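Local coordinates for protein mannosephosphate isomerase, putative (Archaeoglobus fulgidus, PDB 1ZX5) that probably catalyses the interconversion of D-mannose 6-phosphate and D-fructose 6-phosphate, using a zinc ion as cofactor, at residues A77-K82 against T227-L232; N158-T163 against E217-K222. All blocks are in the same frame, centred on the assembly; numbering follows the deposited sequence.

Contact 1: residues A77-K82 against T227-L232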
# COMPACT_ATOMS: atom_id res chain seq x y z
N ALA A 77 -12.51 14.24 -6.97
CA ALA A 77 -11.74 15.47 -7.21
C ALA A 77 -11.97 16.54 -6.15
O ALA A 77 -11.01 17.20 -5.75
CB ALA A 77 -12.02 16.03 -8.60
N GLU A 78 -13.21 16.70 -5.68
CA GLU A 78 -13.48 17.68 -4.63
C GLU A 78 -12.90 17.25 -3.27
O GLU A 78 -12.37 18.08 -2.53
CB GLU A 78 -14.97 18.05 -4.52
CG GLU A 78 -15.97 16.87 -4.51
CD GLU A 78 -17.36 17.27 -5.04
OE1 GLU A 78 -17.88 18.35 -4.64
OE2 GLU A 78 -17.93 16.50 -5.86
N LYS A 79 -12.97 15.95 -2.99
CA LYS A 79 -12.47 15.41 -1.72
C LYS A 79 -10.95 15.50 -1.55
O LYS A 79 -10.47 15.79 -0.46
CB LYS A 79 -12.93 13.96 -1.54
CG LYS A 79 -12.48 13.31 -0.23
CD LYS A 79 -13.21 12.00 -0.01
CE LYS A 79 -12.72 11.33 1.25
NZ LYS A 79 -13.38 10.01 1.44
N PHE A 80 -10.20 15.27 -2.62
CA PHE A 80 -8.74 15.24 -2.52
C PHE A 80 -8.11 16.33 -3.36
O PHE A 80 -8.33 16.39 -4.56
CB PHE A 80 -8.19 13.89 -2.98
CG PHE A 80 -8.72 12.71 -2.21
CD1 PHE A 80 -8.34 12.51 -0.88
CD2 PHE A 80 -9.57 11.79 -2.81
CE1 PHE A 80 -8.82 11.40 -0.17
CE2 PHE A 80 -10.05 10.69 -2.11
CZ PHE A 80 -9.67 10.49 -0.79
N SER A 81 -7.30 17.18 -2.73
CA SER A 81 -6.56 18.21 -3.47
C SER A 81 -5.11 17.81 -3.75
O SER A 81 -4.50 18.31 -4.71
CB SER A 81 -6.63 19.57 -2.77
OG SER A 81 -6.14 19.48 -1.44
N LYS A 82 -4.55 16.94 -2.91
CA LYS A 82 -3.25 16.33 -3.19
C LYS A 82 -3.47 14.87 -3.58
O LYS A 82 -4.51 14.30 -3.26
CB LYS A 82 -2.32 16.38 -1.98
CG LYS A 82 -2.18 17.76 -1.33
CD LYS A 82 -1.14 17.72 -0.19
CE LYS A 82 -1.22 18.99 0.68
NZ LYS A 82 -1.62 20.19 -0.14
N THR A 227 -10.35 1.77 4.20
CA THR A 227 -10.34 2.83 5.20
C THR A 227 -11.50 3.75 4.80
O THR A 227 -12.34 3.35 3.99
CB THR A 227 -8.99 3.57 5.22
OG1 THR A 227 -8.86 4.36 4.04
CG2 THR A 227 -7.83 2.58 5.30
N GLU A 228 -11.57 4.97 5.34
CA GLU A 228 -12.66 5.85 4.92
C GLU A 228 -12.32 6.56 3.61
O GLU A 228 -13.19 7.17 2.99
CB GLU A 228 -13.05 6.87 6.01
CG GLU A 228 -13.94 6.31 7.16
CD GLU A 228 -15.39 5.99 6.72
OE1 GLU A 228 -16.32 6.72 7.16
OE2 GLU A 228 -15.61 5.02 5.95
N ASN A 229 -11.07 6.45 3.17
CA ASN A 229 -10.60 7.20 2.01
C ASN A 229 -10.31 6.37 0.77
O ASN A 229 -10.26 6.90 -0.34
CB ASN A 229 -9.36 8.01 2.39
CG ASN A 229 -9.68 9.14 3.37
OD1 ASN A 229 -9.06 9.25 4.42
ND2 ASN A 229 -10.65 9.96 3.02
N PHE A 230 -10.10 5.07 0.97
CA PHE A 230 -9.73 4.18 -0.12
C PHE A 230 -9.96 2.71 0.28
O PHE A 230 -10.12 2.39 1.45
CB PHE A 230 -8.26 4.40 -0.55
CG PHE A 230 -7.27 4.25 0.57
CD1 PHE A 230 -6.81 2.98 0.95
CD2 PHE A 230 -6.77 5.37 1.24
CE1 PHE A 230 -5.88 2.84 1.98
CE2 PHE A 230 -5.84 5.24 2.27
CZ PHE A 230 -5.39 3.98 2.63
N GLY A 231 -9.96 1.83 -0.71
CA GLY A 231 -10.08 0.41 -0.44
C GLY A 231 -9.42 -0.40 -1.53
O GLY A 231 -8.92 0.14 -2.51
N LEU A 232 -9.45 -1.71 -1.34
CA LEU A 232 -8.90 -2.66 -2.29
C LEU A 232 -9.78 -3.91 -2.24
O LEU A 232 -10.33 -4.25 -1.18
CB LEU A 232 -7.44 -2.99 -1.94
CG LEU A 232 -7.14 -3.74 -0.63
CD1 LEU A 232 -7.26 -5.26 -0.80
CD2 LEU A 232 -5.73 -3.38 -0.13
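Lys79 and Phe80 meet the bend at Glu228 and Asn229 in two ways, one polar and one through a ring edge. The lysine stretches out fully, with CG anti to the backbone N (chi1 -179°) and the remaining torsions extended, which carries its ammonium group across to the bend. There NZ makes a weak hydrogen bond of 3.2 Å to Glu228 O; its stronger partner is the carbonyl of Lys299, near the C-terminus, so the charge spans two backbone oxygens. Phe80 presents its outer edge: CZ stands 3.7 Å from Asn229 O, which lies close to the ring plane, and 4.0 Å from Asn229 CB. The Asn229 amide is turned steeply against the ring, their planes 69° apart. Within the loop, Lys79 CG sits 3.9 Å above the centre of one face of the Phe80 ring, so that the aliphatic part of the lysine lies over that face while the ring's edge points at Asn229.

A second shell fixes the bend. Thr227 OG1 accepts the Asn229 N-H at 3.2 Å and, weakly, that of Phe230, while the same hydroxyl oxygen rests over the face of the Phe230 ring. Thr227 N closes the bend with a 2.8 Å hydrogen bond to Phe230 O, and a backbone bond joins Asn229 to Lys299. On the other side, Phe80 O is held by Arg69 from helix 61-73.

The contact thus illustrates how a loop following a helix can rest against a strand connection at the surface, through one weak hydrogen bond and the edge of a ring. The receiving element is the tight turn of a beta-hairpin, joining antiparallel strands 224-226 and 230-237 and stiffened by an ST turn at Thr227.

Contact 2: residues N158-T163 against E217-K222; sequences NTFETT and EVKGKK
Phe160, with CG anti to its carbonyl carbon (chi1 -60°), swings its ring toward Val218, whose CG2 branch is the one that touches it. Lys222 starts with CG anti to the backbone N and then folds at chi2 (63°) and chi3 (80°), a double bend that curls its amine back onto Thr163.

The apolar half of the contact centres on Phe160. Its CZ lies 3.5 Å from Val218 CG2, and the Lys219 chain runs past the neighbouring corner, with CG 3.9 Å from Phe160 CE1. Both neighbours approach the ring obliquely, and Phe168 of strand 167-170 adds an edge-to-face ring contact. A water in the plane of the ring, at its edge, weakly bridges Lys219 NZ and Glu161 O, at 3.4 Å from each.

At the polar end, Lys222 NZ donates a 2.8 Å hydrogen bond to Thr163 OG1, the two side chains crossing at about a right angle. The same amine forms a salt bridge with Asp166 and bonds Pro164 O. Asp166 also accepts from Thr163 N, and so ties lysine and threonine together.

The chemistry implies a division of labour: aliphatic carbons pack the buried ring where strand 157-161 ends, while the adjoining carboxylate and oxygen acceptors probably favour a charged Lys222 and would help to hold the loop that leads into strand 224-226.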
# COMPACT_ATOMS: atom_id res chain seq x y z
N ASN A 158 -0.14 -8.58 18.78
CA ASN A 158 -0.94 -9.66 18.18
C ASN A 158 -0.15 -10.23 17.00
O ASN A 158 0.31 -9.47 16.14
CB ASN A 158 -2.31 -9.18 17.68
CG ASN A 158 -3.14 -8.53 18.78
OD1 ASN A 158 -3.63 -7.40 18.62
ND2 ASN A 158 -3.34 -9.24 19.89
N THR A 159 0.02 -11.55 17.00
CA THR A 159 0.75 -12.25 15.96
C THR A 159 -0.25 -12.97 15.06
O THR A 159 -1.12 -13.69 15.53
CB THR A 159 1.75 -13.25 16.57
OG1 THR A 159 2.62 -12.53 17.44
CG2 THR A 159 2.59 -13.96 15.48
N PHE A 160 -0.13 -12.75 13.75
CA PHE A 160 -1.03 -13.36 12.80
C PHE A 160 -0.24 -14.21 11.85
O PHE A 160 0.63 -13.71 11.13
CB PHE A 160 -1.79 -12.29 12.03
CG PHE A 160 -2.61 -11.40 12.90
CD1 PHE A 160 -3.91 -11.77 13.27
CD2 PHE A 160 -2.09 -10.20 13.38
CE1 PHE A 160 -4.68 -10.94 14.08
CE2 PHE A 160 -2.85 -9.37 14.18
CZ PHE A 160 -4.15 -9.74 14.54
N GLU A 161 -0.52 -15.50 11.85
CA GLU A 161 0.02 -16.40 10.84
C GLU A 161 -0.90 -16.31 9.65
O GLU A 161 -2.05 -16.73 9.73
CB GLU A 161 0.14 -17.83 11.39
CG GLU A 161 1.50 -18.03 12.06
CD GLU A 161 1.46 -18.92 13.27
OE1 GLU A 161 0.97 -20.08 13.17
OE2 GLU A 161 1.97 -18.47 14.33
N THR A 162 -0.41 -15.73 8.57
CA THR A 162 -1.26 -15.39 7.44
C THR A 162 -1.43 -16.54 6.44
O THR A 162 -0.66 -17.51 6.46
CB THR A 162 -0.74 -14.14 6.71
OG1 THR A 162 0.52 -14.44 6.07
CG2 THR A 162 -0.55 -12.98 7.69
N THR A 163 -2.46 -16.43 5.62
CA THR A 163 -2.59 -17.18 4.37
C THR A 163 -2.76 -16.13 3.28
O THR A 163 -3.14 -15.00 3.60
CB THR A 163 -3.81 -18.15 4.38
OG1 THR A 163 -5.01 -17.41 4.67
CG2 THR A 163 -3.63 -19.27 5.42
N GLU A 217 -10.08 -5.72 15.40
CA GLU A 217 -9.84 -4.30 15.13
C GLU A 217 -8.76 -4.07 14.06
O GLU A 217 -8.69 -2.98 13.50
CB GLU A 217 -9.44 -3.56 16.41
CG GLU A 217 -10.43 -3.65 17.57
CD GLU A 217 -9.90 -2.98 18.84
OE1 GLU A 217 -9.54 -1.79 18.79
OE2 GLU A 217 -9.81 -3.65 19.89
N VAL A 218 -7.93 -5.07 13.79
CA VAL A 218 -6.87 -4.92 12.77
C VAL A 218 -7.06 -5.81 11.53
O VAL A 218 -6.56 -5.49 10.47
CB VAL A 218 -5.43 -5.07 13.37
CG1 VAL A 218 -5.19 -4.03 14.46
CG2 VAL A 218 -5.21 -6.47 13.92
N LYS A 219 -7.77 -6.92 11.69
CA LYS A 219 -8.03 -7.86 10.60
C LYS A 219 -9.12 -7.37 9.64
O LYS A 219 -10.19 -6.95 10.09
CB LYS A 219 -8.46 -9.21 11.16
CG LYS A 219 -7.36 -10.23 11.35
CD LYS A 219 -7.96 -11.46 12.05
CE LYS A 219 -7.32 -12.76 11.57
NZ LYS A 219 -7.51 -13.89 12.57
N GLY A 220 -8.85 -7.42 8.34
CA GLY A 220 -9.90 -7.19 7.35
C GLY A 220 -10.55 -8.49 6.92
O GLY A 220 -10.26 -9.55 7.49
N LYS A 221 -11.43 -8.43 5.93
CA LYS A 221 -12.01 -9.64 5.31
C LYS A 221 -11.06 -10.23 4.27
O LYS A 221 -10.22 -9.52 3.72
CB LYS A 221 -13.35 -9.33 4.63
CG LYS A 221 -14.46 -8.99 5.62
CD LYS A 221 -15.80 -8.79 4.93
CE LYS A 221 -16.81 -8.14 5.90
NZ LYS A 221 -18.22 -8.31 5.40
N LYS A 222 -11.19 -11.53 4.02
CA LYS A 222 -10.43 -12.18 2.96
C LYS A 222 -10.56 -11.41 1.63
O LYS A 222 -11.67 -11.19 1.14
CB LYS A 222 -10.88 -13.65 2.81
CG LYS A 222 -10.14 -14.45 1.72
CD LYS A 222 -8.64 -14.60 1.95
CE LYS A 222 -8.33 -15.69 2.95
NZ LYS A 222 -6.87 -15.89 3.17
O HOH W 1 -4.45 -14.82 11.29

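How the contacts relate
Contact 2 is nested along the chain inside the loop that contact 1 closes. Their centres are 24 Å apart and their nearest atoms about 7 Å, so they do not touch, but the chain connects them closely: 217-222 runs into strand 224-226, whose hairpin turn belongs to 227-232. Together they bring the stretch around strand 224-226 against two earlier parts of the chain. Neither includes a residue of the fructofuranose pocket, yet each has a segment leading to or from it. Loop 77-82 precedes strand 85-92 and then Pro95 to Gln97, while 158-163 follows Asp150 to Lys154 after a few residues.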